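Local coordinates for protein beta-2-microglobulin (Ctenopharyngodon idella, PDB 5H5Z) that probably serves as the light chain of MHC class I, pairing with the class I antigen chain and so supporting the presentation of peptides in a bony fish, at residues S37-N43 / D77-V83; M1-P6 / N30-I36; I25-F31 / Q62-S68. The protein carries 1 engineered substitution. The contacts are given in a common frame with arbitrary orientation. Residue numbers count along the deposited sequence, not the author numbering.

Contact 1 of 3, residues S37-N43 / D77-V83; sequences SIELLKN and DEYSCRV
This is an antiparallel strand pairing, 37-42 beside 79-83, in the inner part of the four-stranded sheet that also holds strands 45-46 and 88-93. The segment axes come within 4.6 Å at 156°. Hydrogen-bonded pairs are Glu39-Arg82 (Glu39 N to Arg82 O 3.0 Å, Arg82 N to Glu39 O 2.9 Å) and Leu41-Ser80 (Leu41 N to Ser80 O 2.8 Å, Ser80 N to Leu41 O 3.0 Å). Ile38-Val83, Leu40-Cys81 and Lys42-Tyr79 are non-hydrogen-bonded pairs. Asn43 leaves the strand with positive phi (48/41); its N reaches Glu78 O at 2.7 Å, its OD1 takes Glu78 N at 2.8 Å, and its ND2 gives to Asp77 OD1 at 3.0 Å. On the outer face, Leu41 CD1 lies over the Arg82 guanidinium, 3.8 Å from NH1. On the other face Ile38 CG2 touches Cys81 SG (3.6 Å) and Leu40 CD2 touches Cys81 CB (4.0 Å). Cys81, chi1 t, is disulfide-bonded to Cys26 of the facing sheet, the hallmark of the immunoglobulin beta sandwich, here of the C1-set family.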
# COMPACT_ATOMS: atom_id res chain seq x y z
N SER B 37 -9.16 -11.47 -8.00
CA SER B 37 -9.02 -11.21 -9.43
C SER B 37 -9.31 -9.73 -9.68
O SER B 37 -10.37 -9.23 -9.29
CB SER B 37 -10.00 -12.07 -10.23
OG SER B 37 -9.93 -11.78 -11.61
N ILE B 38 -8.36 -9.04 -10.31
CA ILE B 38 -8.56 -7.64 -10.71
C ILE B 38 -8.27 -7.50 -12.20
O ILE B 38 -7.22 -7.94 -12.67
CB ILE B 38 -7.66 -6.67 -9.90
CG1 ILE B 38 -7.82 -6.87 -8.39
CG2 ILE B 38 -7.97 -5.22 -10.29
CD1 ILE B 38 -6.70 -6.28 -7.57
N GLU B 39 -9.20 -6.89 -12.93
CA GLU B 39 -9.03 -6.67 -14.36
C GLU B 39 -9.47 -5.26 -14.73
O GLU B 39 -10.49 -4.79 -14.25
CB GLU B 39 -9.82 -7.70 -15.18
CG GLU B 39 -9.34 -9.14 -15.07
CD GLU B 39 -7.94 -9.39 -15.61
OE1 GLU B 39 -7.35 -8.48 -16.24
OE2 GLU B 39 -7.42 -10.51 -15.42
N LEU B 40 -8.68 -4.59 -15.57
CA LEU B 40 -9.09 -3.29 -16.10
C LEU B 40 -9.78 -3.51 -17.45
O LEU B 40 -9.32 -4.33 -18.25
CB LEU B 40 -7.90 -2.34 -16.24
CG LEU B 40 -7.15 -1.99 -14.94
CD1 LEU B 40 -5.89 -1.20 -15.25
CD2 LEU B 40 -8.04 -1.22 -13.98
N LEU B 41 -10.86 -2.79 -17.69
CA LEU B 41 -11.66 -2.98 -18.90
C LEU B 41 -11.84 -1.72 -19.73
O LEU B 41 -12.02 -0.62 -19.18
CB LEU B 41 -13.05 -3.54 -18.55
CG LEU B 41 -13.18 -4.64 -17.49
CD1 LEU B 41 -14.65 -4.93 -17.23
CD2 LEU B 41 -12.44 -5.91 -17.86
N LYS B 42 -11.77 -1.88 -21.05
CA LYS B 42 -12.14 -0.84 -21.99
C LYS B 42 -13.37 -1.32 -22.74
O LYS B 42 -13.31 -2.35 -23.43
CB LYS B 42 -11.00 -0.55 -22.97
CG LYS B 42 -11.36 0.50 -24.02
CD LYS B 42 -10.27 0.66 -25.07
CE LYS B 42 -10.61 1.81 -26.00
NZ LYS B 42 -9.64 1.95 -27.12
N ASN B 43 -14.47 -0.58 -22.61
CA ASN B 43 -15.75 -0.97 -23.20
C ASN B 43 -16.13 -2.43 -22.91
O ASN B 43 -16.63 -3.14 -23.78
CB ASN B 43 -15.77 -0.66 -24.71
CG ASN B 43 -15.51 0.80 -25.01
OD1 ASN B 43 -16.01 1.69 -24.32
ND2 ASN B 43 -14.72 1.06 -26.05
N ASP B 77 -15.50 6.12 -25.18
CA ASP B 77 -14.94 4.95 -24.50
C ASP B 77 -15.22 4.92 -22.99
O ASP B 77 -15.08 5.94 -22.31
CB ASP B 77 -13.43 4.85 -24.75
CG ASP B 77 -13.10 4.62 -26.21
OD1 ASP B 77 -13.77 3.79 -26.86
OD2 ASP B 77 -12.16 5.28 -26.72
N GLU B 78 -15.60 3.75 -22.50
CA GLU B 78 -15.84 3.52 -21.08
C GLU B 78 -14.75 2.65 -20.47
O GLU B 78 -14.41 1.60 -21.02
CB GLU B 78 -17.21 2.86 -20.85
CG GLU B 78 -17.37 2.22 -19.48
CD GLU B 78 -18.47 1.18 -19.44
OE1 GLU B 78 -19.65 1.59 -19.39
OE2 GLU B 78 -18.17 -0.02 -19.43
N TYR B 79 -14.22 3.08 -19.33
CA TYR B 79 -13.23 2.31 -18.58
C TYR B 79 -13.77 1.89 -17.23
O TYR B 79 -14.55 2.62 -16.61
CB TYR B 79 -11.92 3.09 -18.45
CG TYR B 79 -11.27 3.34 -19.79
CD1 TYR B 79 -11.57 4.48 -20.53
CD2 TYR B 79 -10.37 2.41 -20.33
CE1 TYR B 79 -11.00 4.70 -21.77
CE2 TYR B 79 -9.79 2.63 -21.57
CZ TYR B 79 -10.11 3.77 -22.28
OH TYR B 79 -9.54 3.99 -23.51
N SER B 80 -13.36 0.70 -16.78
CA SER B 80 -13.84 0.15 -15.52
C SER B 80 -12.85 -0.84 -14.93
O SER B 80 -11.91 -1.28 -15.59
CB SER B 80 -15.23 -0.49 -15.69
OG SER B 80 -15.21 -1.56 -16.62
N CYS B 81 -13.06 -1.16 -13.65
CA CYS B 81 -12.24 -2.14 -12.96
C CYS B 81 -13.18 -3.20 -12.41
O CYS B 81 -14.13 -2.88 -11.67
CB CYS B 81 -11.44 -1.47 -11.84
SG CYS B 81 -10.43 -2.59 -10.84
N ARG B 82 -12.94 -4.45 -12.79
CA ARG B 82 -13.73 -5.58 -12.32
C ARG B 82 -12.95 -6.40 -11.31
O ARG B 82 -11.86 -6.90 -11.61
CB ARG B 82 -14.20 -6.46 -13.49
CG ARG B 82 -14.99 -7.69 -13.05
CD ARG B 82 -15.74 -8.32 -14.21
NE ARG B 82 -14.85 -8.80 -15.26
CZ ARG B 82 -15.14 -8.78 -16.56
NH1 ARG B 82 -16.30 -8.29 -16.99
NH2 ARG B 82 -14.25 -9.24 -17.44
N VAL B 83 -13.51 -6.51 -10.12
CA VAL B 83 -12.86 -7.21 -9.02
C VAL B 83 -13.69 -8.42 -8.58
O VAL B 83 -14.90 -8.31 -8.34
CB VAL B 83 -12.63 -6.26 -7.82
CG1 VAL B 83 -11.92 -6.99 -6.68
CG2 VAL B 83 -11.83 -5.04 -8.24
O HOH W 1 -11.74 -9.73 -12.09

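Contact 2 of 3, residues M1-P6 / N30-I36; sequences MKVSSP and NFHPPDI
Pro6 packs its ring beside the base of Phe31, CB to CB 3.8 Å, and reaches Ile36, with Pro6 CG 4.2 Å from Ile36 CD1; this apolar centre lies at one end of the immunoglobulin sandwich, where the N-terminal segment 1-6 runs along segment 30-36 before entering strand 7-12. Asn30, at phi/psi 61/34, and Phe31 (chi1 p) form a G1 beta bulge, both facing Phe63. At the far end Met1 CE rests 3.8 Å from CD of Pro33, whose preceding peptide bond is cis. Between these apolar ends the backbones form a single antiparallel bridge, a hydrogen-bonded pair of Ser4 and His32 with CA atoms 4.8 Å apart: Ser4 N gives to His32 O at 2.8 Å, and His32 N to Ser4 O at 3.0 Å. Phe31 CA adds a CA-H...O contact of 3.2 Å to Ser4 O. The His32 ring (chi1 t) turns its edge to Lys2 O, 3.3 Å from CD2, and also packs on Thr91 of the MHC class I antigen chain, so this end of the domain faces the partner subunit. At the polar edge a water lies within hydrogen-bonding distance of two carbonyls, 2.6 Å from Ser5 O and 2.7 Å from Asn30 O.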
# COMPACT_ATOMS: atom_id res chain seq x y z
N MET B 1 -12.63 -17.09 11.33
CA MET B 1 -12.36 -16.48 10.00
C MET B 1 -13.52 -15.60 9.56
O MET B 1 -14.68 -16.00 9.66
CB MET B 1 -12.10 -17.59 8.97
CG MET B 1 -11.71 -17.09 7.58
SD MET B 1 -13.14 -16.71 6.54
CE MET B 1 -12.31 -16.10 5.07
N LYS B 2 -13.20 -14.40 9.07
CA LYS B 2 -14.20 -13.48 8.52
C LYS B 2 -13.68 -12.88 7.22
O LYS B 2 -12.49 -12.57 7.10
CB LYS B 2 -14.52 -12.38 9.54
CG LYS B 2 -15.69 -11.48 9.15
CD LYS B 2 -15.94 -10.38 10.18
CE LYS B 2 -16.52 -10.94 11.47
NZ LYS B 2 -17.24 -9.90 12.25
N VAL B 3 -14.57 -12.73 6.24
CA VAL B 3 -14.23 -12.08 4.98
C VAL B 3 -14.26 -10.56 5.16
O VAL B 3 -15.16 -10.02 5.80
CB VAL B 3 -15.18 -12.49 3.83
CG1 VAL B 3 -14.82 -11.76 2.54
CG2 VAL B 3 -15.14 -13.99 3.61
N SER B 4 -13.25 -9.88 4.60
CA SER B 4 -13.27 -8.43 4.45
C SER B 4 -13.33 -8.15 2.96
O SER B 4 -12.38 -8.44 2.23
CB SER B 4 -12.02 -7.80 5.06
OG SER B 4 -12.06 -7.85 6.47
N SER B 5 -14.45 -7.59 2.51
CA SER B 5 -14.65 -7.30 1.09
C SER B 5 -13.88 -6.04 0.68
O SER B 5 -13.82 -5.08 1.45
CB SER B 5 -16.14 -7.16 0.77
OG SER B 5 -16.78 -8.41 0.95
N PRO B 6 -13.30 -6.05 -0.53
CA PRO B 6 -12.40 -4.96 -0.94
C PRO B 6 -13.06 -3.60 -1.11
O PRO B 6 -14.21 -3.50 -1.58
CB PRO B 6 -11.87 -5.45 -2.29
CG PRO B 6 -12.89 -6.42 -2.79
CD PRO B 6 -13.39 -7.10 -1.55
N ASN B 30 -8.11 -3.07 1.78
CA ASN B 30 -8.92 -3.47 2.93
C ASN B 30 -9.58 -4.85 2.78
O ASN B 30 -10.69 -5.06 3.27
CB ASN B 30 -9.99 -2.40 3.24
CG ASN B 30 -9.40 -1.07 3.66
OD1 ASN B 30 -8.22 -0.98 4.03
ND2 ASN B 30 -10.22 -0.02 3.62
N PHE B 31 -8.91 -5.78 2.11
CA PHE B 31 -9.54 -7.08 1.84
C PHE B 31 -8.81 -8.29 2.44
O PHE B 31 -7.60 -8.28 2.59
CB PHE B 31 -9.80 -7.27 0.34
CG PHE B 31 -8.57 -7.46 -0.50
CD1 PHE B 31 -8.05 -8.74 -0.73
CD2 PHE B 31 -7.94 -6.37 -1.09
CE1 PHE B 31 -6.92 -8.92 -1.51
CE2 PHE B 31 -6.80 -6.54 -1.87
CZ PHE B 31 -6.29 -7.82 -2.08
N HIS B 32 -9.60 -9.30 2.79
CA HIS B 32 -9.10 -10.58 3.30
C HIS B 32 -10.18 -11.63 3.02
O HIS B 32 -11.36 -11.33 3.20
CB HIS B 32 -8.85 -10.50 4.81
CG HIS B 32 -8.54 -11.83 5.45
ND1 HIS B 32 -7.28 -12.38 5.45
CD2 HIS B 32 -9.34 -12.71 6.09
CE1 HIS B 32 -7.31 -13.54 6.08
NE2 HIS B 32 -8.55 -13.77 6.47
N PRO B 33 -9.80 -12.85 2.58
CA PRO B 33 -8.44 -13.37 2.33
C PRO B 33 -7.80 -12.81 1.04
O PRO B 33 -8.47 -12.10 0.29
CB PRO B 33 -8.66 -14.88 2.25
CG PRO B 33 -10.05 -15.03 1.75
CD PRO B 33 -10.82 -13.89 2.35
N PRO B 34 -6.51 -13.13 0.80
CA PRO B 34 -5.73 -12.46 -0.26
C PRO B 34 -6.07 -12.82 -1.70
O PRO B 34 -5.84 -12.00 -2.59
CB PRO B 34 -4.29 -12.87 0.06
CG PRO B 34 -4.40 -14.15 0.82
CD PRO B 34 -5.67 -14.04 1.60
N ASP B 35 -6.58 -14.03 -1.95
CA ASP B 35 -6.90 -14.46 -3.31
C ASP B 35 -7.95 -13.55 -3.93
O ASP B 35 -9.03 -13.35 -3.36
CB ASP B 35 -7.39 -15.91 -3.33
CG ASP B 35 -6.92 -16.65 -4.56
OD1 ASP B 35 -7.38 -16.31 -5.68
OD2 ASP B 35 -6.09 -17.57 -4.41
N ILE B 36 -7.62 -12.99 -5.09
CA ILE B 36 -8.46 -11.99 -5.74
C ILE B 36 -8.16 -11.90 -7.24
O ILE B 36 -7.06 -12.24 -7.68
CB ILE B 36 -8.30 -10.60 -5.05
CG1 ILE B 36 -9.48 -9.67 -5.37
CG2 ILE B 36 -6.96 -9.96 -5.40
CD1 ILE B 36 -9.71 -8.60 -4.33
O HOH W 2 -13.16 -4.05 3.79

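Contact 3 of 3, residues I25-F31 / Q62-S68; sequences ICYVSNF and QFHLTKS
A G1 beta bulge closes this antiparallel pairing of strands 25-29 and 63-68, whose axes approach to 4.6 Å at 171°. Cys26-Lys67 and Val28-Leu65 are hydrogen-bonded pairs: Cys26 N to Lys67 O 2.8 Å, Lys67 N to Cys26 O 3.0 Å, Val28 N to Leu65 O 2.8 Å, Leu65 N to Val28 O 2.7 Å. Ile25-Ser68 and Tyr27-Thr66 are non-hydrogen-bonded. Asn30 (61/34) then shifts the register by one, so that Phe31 pairs with Phe63: Phe63 N to Phe31 O is 2.9 Å, Phe31 N to Phe63 O a weak 3.4 Å. These are central strands of one sheet of the immunoglobulin C1-set sandwich. Its inward face carries Cys26 (chi1 t), disulfide-bonded to Cys81, with Val28, Leu65 and Phe31. The Phe31 ring (chi1 p) receives Phe63 CB over its face, 3.8 Å from the centroid, a CH-pi contact, while its CZ meets Leu65 CD1 at 3.8 Å. On the outward face, Tyr27 CD1 lies 3.4 Å from Thr66 OG1, and the tyrosine packs on Pro228 of the MHC class I antigen chain.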
# COMPACT_ATOMS: atom_id res chain seq x y z
N ILE B 25 -5.84 3.65 -13.04
CA ILE B 25 -5.44 3.00 -11.80
C ILE B 25 -6.65 2.45 -11.05
O ILE B 25 -7.66 3.16 -10.87
CB ILE B 25 -4.65 3.96 -10.88
CG1 ILE B 25 -3.42 4.52 -11.61
CG2 ILE B 25 -4.29 3.28 -9.57
CD1 ILE B 25 -2.79 5.73 -10.96
N CYS B 26 -6.54 1.20 -10.62
CA CYS B 26 -7.54 0.61 -9.75
C CYS B 26 -6.86 0.16 -8.45
O CYS B 26 -6.07 -0.77 -8.46
CB CYS B 26 -8.25 -0.54 -10.45
SG CYS B 26 -9.56 -1.34 -9.49
N TYR B 27 -7.17 0.86 -7.36
CA TYR B 27 -6.63 0.56 -6.04
C TYR B 27 -7.63 -0.27 -5.26
O TYR B 27 -8.75 0.18 -4.97
CB TYR B 27 -6.32 1.86 -5.29
CG TYR B 27 -5.67 1.67 -3.93
CD1 TYR B 27 -4.55 0.85 -3.77
CD2 TYR B 27 -6.16 2.34 -2.81
CE1 TYR B 27 -3.95 0.69 -2.52
CE2 TYR B 27 -5.57 2.20 -1.57
CZ TYR B 27 -4.47 1.37 -1.43
OH TYR B 27 -3.90 1.23 -0.19
N VAL B 28 -7.22 -1.49 -4.94
CA VAL B 28 -8.09 -2.45 -4.26
C VAL B 28 -7.50 -2.73 -2.88
O VAL B 28 -6.39 -3.24 -2.77
CB VAL B 28 -8.22 -3.75 -5.10
CG1 VAL B 28 -9.14 -4.75 -4.42
CG2 VAL B 28 -8.73 -3.43 -6.50
N SER B 29 -8.23 -2.36 -1.83
CA SER B 29 -7.66 -2.35 -0.49
C SER B 29 -8.61 -2.92 0.56
O SER B 29 -9.77 -3.21 0.26
CB SER B 29 -7.26 -0.93 -0.10
OG SER B 29 -8.41 -0.09 -0.05
N ASN B 30 -8.11 -3.07 1.78
CA ASN B 30 -8.92 -3.47 2.93
C ASN B 30 -9.58 -4.85 2.78
O ASN B 30 -10.69 -5.06 3.27
CB ASN B 30 -9.99 -2.40 3.24
CG ASN B 30 -9.40 -1.07 3.66
OD1 ASN B 30 -8.22 -0.98 4.03
ND2 ASN B 30 -10.22 -0.02 3.62
N PHE B 31 -8.91 -5.78 2.11
CA PHE B 31 -9.54 -7.08 1.84
C PHE B 31 -8.81 -8.29 2.44
O PHE B 31 -7.60 -8.28 2.59
CB PHE B 31 -9.80 -7.27 0.34
CG PHE B 31 -8.57 -7.46 -0.50
CD1 PHE B 31 -8.05 -8.74 -0.73
CD2 PHE B 31 -7.94 -6.37 -1.09
CE1 PHE B 31 -6.92 -8.92 -1.51
CE2 PHE B 31 -6.80 -6.54 -1.87
CZ PHE B 31 -6.29 -7.82 -2.08
N GLN B 62 -5.03 -6.26 6.61
CA GLN B 62 -5.80 -6.31 5.38
C GLN B 62 -4.92 -6.02 4.17
O GLN B 62 -4.00 -5.19 4.24
CB GLN B 62 -7.00 -5.35 5.44
CG GLN B 62 -7.94 -5.64 6.61
CD GLN B 62 -9.14 -4.71 6.68
OE1 GLN B 62 -10.18 -5.06 7.23
NE2 GLN B 62 -8.99 -3.51 6.12
N PHE B 63 -5.20 -6.72 3.07
CA PHE B 63 -4.36 -6.67 1.87
C PHE B 63 -4.72 -5.51 0.95
O PHE B 63 -5.85 -5.01 0.97
CB PHE B 63 -4.51 -7.99 1.10
CG PHE B 63 -4.01 -9.19 1.85
CD1 PHE B 63 -2.66 -9.50 1.84
CD2 PHE B 63 -4.88 -10.01 2.56
CE1 PHE B 63 -2.18 -10.61 2.53
CE2 PHE B 63 -4.42 -11.12 3.25
CZ PHE B 63 -3.06 -11.42 3.23
N HIS B 64 -3.76 -5.08 0.14
CA HIS B 64 -4.02 -4.07 -0.88
C HIS B 64 -3.24 -4.39 -2.14
O HIS B 64 -2.13 -4.94 -2.08
CB HIS B 64 -3.71 -2.65 -0.37
CG HIS B 64 -2.27 -2.42 -0.03
ND1 HIS B 64 -1.41 -1.74 -0.87
CD2 HIS B 64 -1.55 -2.77 1.05
CE1 HIS B 64 -0.21 -1.68 -0.31
NE2 HIS B 64 -0.27 -2.30 0.86
N LEU B 65 -3.84 -4.09 -3.29
CA LEU B 65 -3.20 -4.26 -4.58
C LEU B 65 -3.54 -3.08 -5.48
O LEU B 65 -4.60 -2.47 -5.35
CB LEU B 65 -3.68 -5.54 -5.27
CG LEU B 65 -3.29 -6.89 -4.67
CD1 LEU B 65 -4.16 -7.98 -5.26
CD2 LEU B 65 -1.81 -7.20 -4.91
N THR B 66 -2.62 -2.77 -6.38
CA THR B 66 -2.86 -1.74 -7.39
C THR B 66 -2.71 -2.35 -8.78
O THR B 66 -1.69 -2.97 -9.09
CB THR B 66 -1.91 -0.54 -7.21
OG1 THR B 66 -2.04 -0.02 -5.89
CG2 THR B 66 -2.23 0.56 -8.22
N LYS B 67 -3.75 -2.21 -9.60
CA LYS B 67 -3.64 -2.55 -11.01
C LYS B 67 -3.68 -1.27 -11.82
O LYS B 67 -4.46 -0.37 -11.53
CB LYS B 67 -4.77 -3.48 -11.44
CG LYS B 67 -4.50 -4.15 -12.78
CD LYS B 67 -4.91 -5.60 -12.72
CE LYS B 67 -4.21 -6.44 -13.77
NZ LYS B 67 -4.65 -7.86 -13.66
N SER B 68 -2.81 -1.18 -12.83
CA SER B 68 -2.71 0.02 -13.65
C SER B 68 -2.33 -0.33 -15.08
O SER B 68 -1.76 -1.39 -15.33
CB SER B 68 -1.71 1.01 -13.05
OG SER B 68 -0.40 0.46 -12.98

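Overall arrangement
Contacts 1 and 3 are the paired inner strands of the two facing sheets, their centres 14 Å apart on opposite sides of the chain's centre. The disulfide joins them across the sandwich, Cys81 SG to Cys26 SG 2.0 Å, with Leu40 CD2 3.6 Å from Cys26 CB beside it; Ile38 O and Lys67 NZ, 2.8 Å apart, probably form a hydrogen bond. Contact 2 lies at one end, centred 11 Å from contact 3 and 20 Å from contact 1. It shares Asn30 and Phe31 with contact 3, and Ile36 reaches both sheets: CG2 to Leu65 CD1 3.4 Å, CD1 to Val83 CG1 3.6 Å. Contacts 2 and 3 touch the MHC class I antigen chain; contact 1 does not.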